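Local coordinates for uncharacterized protein PSPTO_3016 (Pseudomonas syringae pv. tomato, PDB 3H9X) that is of unknown function but adopts a double-wing fold of the MmcQ/YjbR family and probably binds DNA, at residues K38-L43 with D111-T116; D60-K65 with S107-S112. All coordinates share one frame; numbering follows the deposited sequence.

Overall arrangement
After helix 3-13 and edge strand 29-32, the chain enters strand 39-47, whose start supplies the first half of contact 1. Its antiparallel neighbour, strand 58-65, supplies the first half of contact 2. The chain then completes the sheet with strands 80-82 and 91-95 before C-terminal helix 102-115 returns to both strands. Contact 2 closes a loop of 41 residues and nests inside the 67-residue loop closed by contact 1. Their helix segments overlap at Asp-111 and Ser-112, and Ser-112 takes part in both; the centres lie about 7 Å apart. Strand pairing between Leu-42 and Asp-63 and packing of Thr-116 on Lys-65 join the contacts directly; the one helix spans two neighbouring strands.

Contact 1: residues K38-L43 with D111-T116; sequences KWYALL and DSFQLT
One face of the Tyr-40 ring receives the edge of Phe-113: CD1 of Phe-113 stands over the centre of the tyrosine ring, 3.4 Å above its plane. This is a T-shaped pair, with centroids 4.8 Å apart and planes at 87°. The two side chains lie side by side and point the same way, one from strand 39-47 and the other from the last turns of helix 102-115, which packs on the antiparallel sheet of this double-wing motif. His-33 meets both rings and Tyr-14 also meets Phe-113, extending the aromatic cluster, while Tyr-40 OH is hydrogen-bonded to Thr-16 OG1. Tyr-40 and Ala-41 form a classic beta bulge opposite Phe-31. CG of Tyr-40 sits between its backbone N and carbonyl carbon (chi1 71°).

Next to the rings, Ser-112 OG donates to Tyr-40 O. The bond is modelled at 2.4 Å, too short to take literally, though it marks a link from the helix to the strand backbone. Thr-116 fills the space between strand and helix end: its OG1 lies 3.2 Å from Tyr-40 CB and oblique to the tyrosine ring, its CG2 packs 3.6 Å from Trp-39 O, and Lys-38 lays CB 3.9 Å from Thr-116 O before its extended chain leads off. Thr-116 OG1 turns back to donate to Ser-112 O, in the carbonyl plane with a C=O...donor angle of 149°.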
ATOM      1  N   LYS A  38      -2.447 -13.946   4.706  1.00 46.81           N
ATOM      2  CA  LYS A  38      -1.442 -12.920   4.953  1.00 45.81           C
ATOM      3  C   LYS A  38      -1.668 -11.683   4.086  1.00 45.73           C
ATOM      4  O   LYS A  38      -1.843 -11.780   2.867  1.00 46.30           O
ATOM      5  CB  LYS A  38      -0.028 -13.466   4.719  1.00 44.47           C
ATOM      6  CG  LYS A  38       0.412 -14.501   5.736  1.00 41.00           C
ATOM      7  CD  LYS A  38       1.901 -14.772   5.656  1.00 49.63           C
ATOM      8  CE  LYS A  38       2.318 -15.773   6.725  1.00 58.14           C
ATOM      9  NZ  LYS A  38       3.798 -15.838   6.941  1.00 60.12           N
ATOM     10  N   TRP A  39      -1.668 -10.521   4.737  1.00 40.55           N
ATOM     11  CA  TRP A  39      -1.871  -9.239   4.073  1.00 36.30           C
ATOM     12  C   TRP A  39      -0.663  -8.924   3.223  1.00 36.45           C
ATOM     13  O   TRP A  39       0.463  -9.106   3.673  1.00 41.41           O
ATOM     14  CB  TRP A  39      -2.016  -8.121   5.105  1.00 34.64           C
ATOM     15  CG  TRP A  39      -3.194  -8.242   6.010  1.00 44.77           C
ATOM     16  CD1 TRP A  39      -4.065  -9.299   6.106  1.00 47.81           C
ATOM     17  CD2 TRP A  39      -3.649  -7.261   6.942  1.00 42.70           C
ATOM     18  NE1 TRP A  39      -5.031  -9.029   7.035  1.00 40.81           N
ATOM     19  CE2 TRP A  39      -4.800  -7.784   7.567  1.00 39.33           C
ATOM     20  CE3 TRP A  39      -3.197  -5.984   7.312  1.00 41.81           C
ATOM     21  CZ2 TRP A  39      -5.506  -7.076   8.545  1.00 40.44           C
ATOM     22  CZ3 TRP A  39      -3.900  -5.282   8.280  1.00 33.25           C
ATOM     23  CH2 TRP A  39      -5.040  -5.831   8.884  1.00 29.83           C
ATOM     24  N   TYR A  40      -0.889  -8.445   2.004  1.00 30.34           N
ATOM     25  CA  TYR A  40       0.218  -8.084   1.130  1.00 29.19           C
ATOM     26  C   TYR A  40       0.003  -6.678   0.578  1.00 24.17           C
ATOM     27  O   TYR A  40       0.818  -6.165  -0.169  1.00 26.00           O
ATOM     28  CB  TYR A  40       0.361  -9.128   0.002  1.00 34.72           C
ATOM     29  CG  TYR A  40      -0.734  -9.125  -1.052  1.00 39.17           C
ATOM     30  CD1 TYR A  40      -0.712  -8.207  -2.103  1.00 44.29           C
ATOM     31  CD2 TYR A  40      -1.788 -10.039  -0.999  1.00 31.64           C
ATOM     32  CE1 TYR A  40      -1.716  -8.191  -3.081  1.00 50.99           C
ATOM     33  CE2 TYR A  40      -2.801 -10.031  -1.976  1.00 46.76           C
ATOM     34  CZ  TYR A  40      -2.756  -9.098  -3.015  1.00 43.64           C
ATOM     35  OH  TYR A  40      -3.750  -9.047  -3.972  1.00 46.45           O
ATOM     36  N   ALA A  41      -1.099  -6.063   0.996  1.00 28.57           N
ATOM     37  CA  ALA A  41      -1.485  -4.727   0.563  1.00 31.83           C
ATOM     38  C   ALA A  41      -2.521  -4.113   1.520  1.00 33.98           C
ATOM     39  O   ALA A  41      -3.526  -4.748   1.852  1.00 20.54           O
ATOM     40  CB  ALA A  41      -2.061  -4.798  -0.846  1.00 22.08           C
ATOM     41  N   LEU A  42      -2.263  -2.879   1.957  1.00 38.04           N
ATOM     42  CA  LEU A  42      -3.151  -2.151   2.868  1.00 38.58           C
ATOM     43  C   LEU A  42      -3.527  -0.802   2.244  1.00 43.44           C
ATOM     44  O   LEU A  42      -2.705   0.117   2.164  1.00 50.11           O
ATOM     45  CB  LEU A  42      -2.447  -1.886   4.199  1.00 38.09           C
ATOM     46  CG  LEU A  42      -3.226  -1.892   5.523  1.00 37.03           C
ATOM     47  CD1 LEU A  42      -2.407  -1.113   6.539  1.00 40.07           C
ATOM     48  CD2 LEU A  42      -4.604  -1.279   5.389  1.00 22.32           C
ATOM     49  N   LEU A  43      -4.776  -0.692   1.815  1.00 38.67           N
ATOM     50  CA  LEU A  43      -5.280   0.521   1.202  1.00 33.35           C
ATOM     51  C   LEU A  43      -5.920   1.363   2.289  1.00 33.94           C
ATOM     52  O   LEU A  43      -6.735   0.858   3.051  1.00 34.18           O
ATOM     53  CB  LEU A  43      -6.325   0.162   0.149  1.00 35.45           C
ATOM     54  CG  LEU A  43      -7.049   1.305  -0.538  1.00 25.90           C
ATOM     55  CD1 LEU A  43      -6.071   2.061  -1.374  1.00 16.98           C
ATOM     56  CD2 LEU A  43      -8.183   0.766  -1.374  1.00 21.63           C
ATOM     57  N   ASP A 111       6.094  -7.744  -5.540  1.00 40.95           N
ATOM     58  CA  ASP A 111       7.077  -8.064  -4.522  1.00 43.60           C
ATOM     59  C   ASP A 111       6.419  -8.364  -3.171  1.00 47.47           C
ATOM     60  O   ASP A 111       6.783  -9.333  -2.510  1.00 53.14           O
ATOM     61  CB  ASP A 111       8.069  -6.913  -4.400  1.00 53.32           C
ATOM     62  CG  ASP A 111       9.094  -6.919  -5.517  1.00 63.47           C
ATOM     63  OD1 ASP A 111       8.755  -7.315  -6.659  1.00 62.44           O
ATOM     64  OD2 ASP A 111      10.244  -6.513  -5.259  1.00 69.87           O
ATOM     65  N   SER A 112       5.450  -7.540  -2.765  1.00 43.07           N
ATOM     66  CA  SER A 112       4.734  -7.722  -1.494  1.00 28.54           C
ATOM     67  C   SER A 112       3.923  -9.012  -1.540  1.00 36.54           C
ATOM     68  O   SER A 112       3.783  -9.703  -0.531  1.00 43.59           O
ATOM     69  CB  SER A 112       3.804  -6.526  -1.243  1.00 29.53           C
ATOM     70  OG  SER A 112       3.154  -6.615  -0.005  1.00 18.79           O
ATOM     71  N   PHE A 113       3.395  -9.333  -2.719  1.00 38.96           N
ATOM     72  CA  PHE A 113       2.602 -10.546  -2.922  1.00 42.60           C
ATOM     73  C   PHE A 113       3.472 -11.796  -2.717  1.00 44.42           C
ATOM     74  O   PHE A 113       3.110 -12.678  -1.949  1.00 46.76           O
ATOM     75  CB  PHE A 113       2.010 -10.558  -4.332  1.00 43.22           C
ATOM     76  CG  PHE A 113       0.984 -11.636  -4.551  1.00 50.06           C
ATOM     77  CD1 PHE A 113      -0.269 -11.557  -3.961  1.00 55.60           C
ATOM     78  CD2 PHE A 113       1.277 -12.746  -5.331  1.00 54.17           C
ATOM     79  CE1 PHE A 113      -1.213 -12.567  -4.146  1.00 48.63           C
ATOM     80  CE2 PHE A 113       0.338 -13.758  -5.518  1.00 43.77           C
ATOM     81  CZ  PHE A 113      -0.905 -13.664  -4.922  1.00 46.02           C
ATOM     82  N   GLN A 114       4.614 -11.853  -3.407  1.00 40.99           N
ATOM     83  CA  GLN A 114       5.547 -12.971  -3.300  1.00 41.13           C
ATOM     84  C   GLN A 114       6.204 -13.077  -1.931  1.00 41.38           C
ATOM     85  O   GLN A 114       6.565 -14.158  -1.503  1.00 47.43           O
ATOM     86  CB  GLN A 114       6.661 -12.857  -4.348  1.00 34.88           C
ATOM     87  CG  GLN A 114       6.253 -13.070  -5.799  1.00 38.40           C
ATOM     88  CD  GLN A 114       5.512 -14.373  -6.019  1.00 51.97           C
ATOM     89  OE1 GLN A 114       5.978 -15.444  -5.630  1.00 59.95           O
ATOM     90  NE2 GLN A 114       4.346 -14.287  -6.646  1.00 52.29           N
ATOM     91  N   LEU A 115       6.383 -11.946  -1.263  1.00 45.70           N
ATOM     92  CA  LEU A 115       7.021 -11.906   0.051  1.00 41.67           C
ATOM     93  C   LEU A 115       6.104 -12.497   1.117  1.00 42.20           C
ATOM     94  O   LEU A 115       6.540 -12.827   2.220  1.00 39.47           O
ATOM     95  CB  LEU A 115       7.355 -10.454   0.420  1.00 48.25           C
ATOM     96  CG  LEU A 115       8.702 -10.135   1.067  1.00 50.76           C
ATOM     97  CD1 LEU A 115       8.920 -11.014   2.306  1.00 50.08           C
ATOM     98  CD2 LEU A 115       9.798 -10.363   0.048  1.00 51.02           C
ATOM     99  N   THR A 116       4.831 -12.635   0.765  1.00 40.44           N
ATOM    100  CA  THR A 116       3.821 -13.144   1.684  1.00 45.49           C
ATOM    101  C   THR A 116       3.095 -14.380   1.164  1.00 47.47           C
ATOM    102  O   THR A 116       2.054 -14.767   1.692  1.00 47.09           O
ATOM    103  CB  THR A 116       2.798 -12.034   1.985  1.00 36.02           C
ATOM    104  OG1 THR A 116       2.427 -11.394   0.762  1.00 26.55           O
ATOM    105  CG2 THR A 116       3.397 -10.999   2.919  1.00 41.63           C
TER

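Contact 2: residues D60-K65 with S107-S112; sequences DVIDLK and SLIEDS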
ATOM      1  N   ASP A  60      -4.729   9.071  -0.374  1.00 35.85           N
ATOM      2  CA  ASP A  60      -4.984   7.638  -0.442  1.00 39.83           C
ATOM      3  C   ASP A  60      -3.638   6.973  -0.633  1.00 39.30           C
ATOM      4  O   ASP A  60      -2.920   7.288  -1.579  1.00 37.68           O
ATOM      5  CB  ASP A  60      -5.914   7.284  -1.603  1.00 52.16           C
ATOM      6  CG  ASP A  60      -7.375   7.233  -1.185  1.00 63.38           C
ATOM      7  OD1 ASP A  60      -7.706   7.808  -0.119  1.00 62.43           O
ATOM      8  OD2 ASP A  60      -8.184   6.625  -1.930  1.00 58.07           O
ATOM      9  N   VAL A  61      -3.305   6.052   0.267  1.00 32.02           N
ATOM     10  CA  VAL A  61      -2.021   5.356   0.233  1.00 27.23           C
ATOM     11  C   VAL A  61      -2.191   3.837   0.332  1.00 29.40           C
ATOM     12  O   VAL A  61      -3.219   3.353   0.787  1.00 26.42           O
ATOM     13  CB  VAL A  61      -1.091   5.872   1.405  1.00 24.31           C
ATOM     14  CG1 VAL A  61      -1.074   7.388   1.411  1.00 28.15           C
ATOM     15  CG2 VAL A  61      -1.587   5.361   2.769  1.00 11.56           C
ATOM     16  N   ILE A  62      -1.191   3.093  -0.129  1.00 28.59           N
ATOM     17  CA  ILE A  62      -1.225   1.645  -0.011  1.00 30.82           C
ATOM     18  C   ILE A  62       0.066   1.227   0.662  1.00 31.53           C
ATOM     19  O   ILE A  62       1.136   1.783   0.393  1.00 25.27           O
ATOM     20  CB  ILE A  62      -1.298   0.903  -1.349  1.00 23.53           C
ATOM     21  CG1 ILE A  62      -0.212   1.415  -2.279  1.00 30.21           C
ATOM     22  CG2 ILE A  62      -2.698   1.005  -1.921  1.00 30.91           C
ATOM     23  CD1 ILE A  62      -0.008   0.575  -3.493  1.00 29.32           C
ATOM     24  N   ASP A  63      -0.045   0.253   1.559  1.00 35.31           N
ATOM     25  CA  ASP A  63       1.108  -0.269   2.268  1.00 34.25           C
ATOM     26  C   ASP A  63       1.456  -1.595   1.646  1.00 29.29           C
ATOM     27  O   ASP A  63       0.586  -2.441   1.428  1.00 32.85           O
ATOM     28  CB  ASP A  63       0.791  -0.415   3.744  1.00 37.15           C
ATOM     29  CG  ASP A  63       1.064   0.862   4.508  1.00 44.76           C
ATOM     30  OD1 ASP A  63       0.897   1.963   3.932  1.00 48.88           O
ATOM     31  OD2 ASP A  63       1.435   0.777   5.689  1.00 50.16           O
ATOM     32  N   LEU A  64       2.741  -1.750   1.354  1.00 22.25           N
ATOM     33  CA  LEU A  64       3.281  -2.939   0.714  1.00 31.35           C
ATOM     34  C   LEU A  64       4.458  -3.478   1.506  1.00 30.30           C
ATOM     35  O   LEU A  64       5.171  -2.720   2.147  1.00 33.98           O
ATOM     36  CB  LEU A  64       3.718  -2.585  -0.716  1.00 31.51           C
ATOM     37  CG  LEU A  64       2.723  -2.762  -1.875  1.00 41.33           C
ATOM     38  CD1 LEU A  64       1.319  -2.365  -1.473  1.00 30.51           C
ATOM     39  CD2 LEU A  64       3.199  -1.946  -3.066  1.00 41.68           C
ATOM     40  N   LYS A  65       4.667  -4.787   1.470  1.00 39.73           N
ATOM     41  CA  LYS A  65       5.778  -5.388   2.210  1.00 41.26           C
ATOM     42  C   LYS A  65       7.002  -5.497   1.319  1.00 38.41           C
ATOM     43  O   LYS A  65       6.904  -5.857   0.150  1.00 36.67           O
ATOM     44  CB  LYS A  65       5.375  -6.772   2.712  1.00 50.45           C
ATOM     45  CG  LYS A  65       6.317  -7.411   3.719  1.00 56.39           C
ATOM     46  CD  LYS A  65       5.807  -8.813   4.066  1.00 61.77           C
ATOM     47  CE  LYS A  65       5.803  -9.084   5.567  1.00 63.58           C
ATOM     48  NZ  LYS A  65       7.135  -8.885   6.205  1.00 64.12           N
ATOM     49  N   SER A 107       5.080  -3.585  -9.803  1.00 54.68           N
ATOM     50  CA  SER A 107       6.155  -4.486  -9.415  1.00 50.77           C
ATOM     51  C   SER A 107       6.233  -4.588  -7.895  1.00 49.07           C
ATOM     52  O   SER A 107       6.432  -5.685  -7.357  1.00 53.06           O
ATOM     53  CB  SER A 107       7.490  -4.014  -9.998  1.00 49.81           C
ATOM     54  OG  SER A 107       7.812  -2.710  -9.564  1.00 64.29           O
ATOM     55  N   LEU A 108       6.065  -3.457  -7.204  1.00 43.56           N
ATOM     56  CA  LEU A 108       6.088  -3.429  -5.736  1.00 41.34           C
ATOM     57  C   LEU A 108       4.910  -4.257  -5.192  1.00 39.04           C
ATOM     58  O   LEU A 108       5.061  -5.004  -4.215  1.00 32.76           O
ATOM     59  CB  LEU A 108       6.021  -1.980  -5.231  1.00 36.92           C
ATOM     60  CG  LEU A 108       7.278  -1.123  -5.490  1.00 28.88           C
ATOM     61  CD1 LEU A 108       7.000   0.351  -5.209  1.00 32.79           C
ATOM     62  CD2 LEU A 108       8.411  -1.607  -4.628  1.00 23.22           C
ATOM     63  N   ILE A 109       3.748  -4.130  -5.842  1.00 38.76           N
ATOM     64  CA  ILE A 109       2.562  -4.910  -5.471  1.00 43.58           C
ATOM     65  C   ILE A 109       2.935  -6.403  -5.617  1.00 44.96           C
ATOM     66  O   ILE A 109       2.508  -7.227  -4.813  1.00 44.40           O
ATOM     67  CB  ILE A 109       1.338  -4.670  -6.420  1.00 39.30           C
ATOM     68  CG1 ILE A 109       0.992  -3.178  -6.557  1.00 35.35           C
ATOM     69  CG2 ILE A 109       0.134  -5.453  -5.896  1.00 32.69           C
ATOM     70  CD1 ILE A 109       0.304  -2.549  -5.370  1.00 42.89           C
ATOM     71  N   GLU A 110       3.706  -6.738  -6.657  1.00 46.82           N
ATOM     72  CA  GLU A 110       4.130  -8.118  -6.903  1.00 46.88           C
ATOM     73  C   GLU A 110       5.105  -8.577  -5.828  1.00 45.00           C
ATOM     74  O   GLU A 110       4.966  -9.661  -5.269  1.00 45.29           O
ATOM     75  CB  GLU A 110       4.786  -8.245  -8.289  1.00 56.22           C
ATOM     76  CG  GLU A 110       5.244  -9.675  -8.680  1.00 63.06           C
ATOM     77  CD  GLU A 110       4.122 -10.722  -8.618  1.00 66.10           C
ATOM     78  OE1 GLU A 110       3.060 -10.504  -9.235  1.00 65.34           O
ATOM     79  OE2 GLU A 110       4.307 -11.769  -7.960  1.00 66.85           O
ATOM     80  N   ASP A 111       6.094  -7.744  -5.540  1.00 40.95           N
ATOM     81  CA  ASP A 111       7.077  -8.064  -4.522  1.00 43.60           C
ATOM     82  C   ASP A 111       6.419  -8.364  -3.171  1.00 47.47           C
ATOM     83  O   ASP A 111       6.783  -9.333  -2.510  1.00 53.14           O
ATOM     84  CB  ASP A 111       8.069  -6.913  -4.400  1.00 53.32           C
ATOM     85  CG  ASP A 111       9.094  -6.919  -5.517  1.00 63.47           C
ATOM     86  OD1 ASP A 111       8.755  -7.315  -6.659  1.00 62.44           O
ATOM     87  OD2 ASP A 111      10.244  -6.513  -5.259  1.00 69.87           O
ATOM     88  N   SER A 112       5.450  -7.540  -2.765  1.00 43.07           N
ATOM     89  CA  SER A 112       4.734  -7.722  -1.494  1.00 28.54           C
ATOM     90  C   SER A 112       3.923  -9.012  -1.540  1.00 36.54           C
ATOM     91  O   SER A 112       3.783  -9.703  -0.531  1.00 43.59           O
ATOM     92  CB  SER A 112       3.804  -6.526  -1.243  1.00 29.53           C
ATOM     93  OG  SER A 112       3.154  -6.615  -0.005  1.00 18.79           O
TER
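Ile-109 CD1 lies against two strand side chains at once, 3.7 Å from Ile-62 CD1 and 3.7 Å from Leu-64 CD2, at the apolar centre between strand 58-65 and helix 102-115. The CB of Ile-109 points away from the strand. Its second torsion (chi2 -75°) places CD1 as the one atom of the side chain that meets it. Ile-62 and Ile-109 cross at about a right angle, and Phe-6 of helix 3-13 packs on both, so two helices share this part of the sheet's helix-covered face. Leu-64 also meets the helix one residue earlier. Its CD2 touches Leu-108 CB at 3.6 Å, again with the side chains nearly perpendicular, and also comes close to the backbone at Ile-109 N, while its CG rests 4.0 Å from Ser-112 CB.

Outward from the leucine the contact turns polar. Strand and helix come together here, with the CA atoms of Lys-65 and Ser-112 4.5 Å apart. Lys-65 N donates to Ser-112 OG over 2.8 Å in a nearly straight bond (171° at the hydrogen), and Ser-112 CA approaches Lys-65 O in a C-H...O contact of 3.3 Å. The lysine's own amine leads away from the helix; its CB lies beside Ser-112 OG. With the same OG modelled as donor to Tyr-40 O, this buried hydroxyl would both accept and donate, satisfying one backbone group on each of two adjacent strands where the hydrocarbon packing ends.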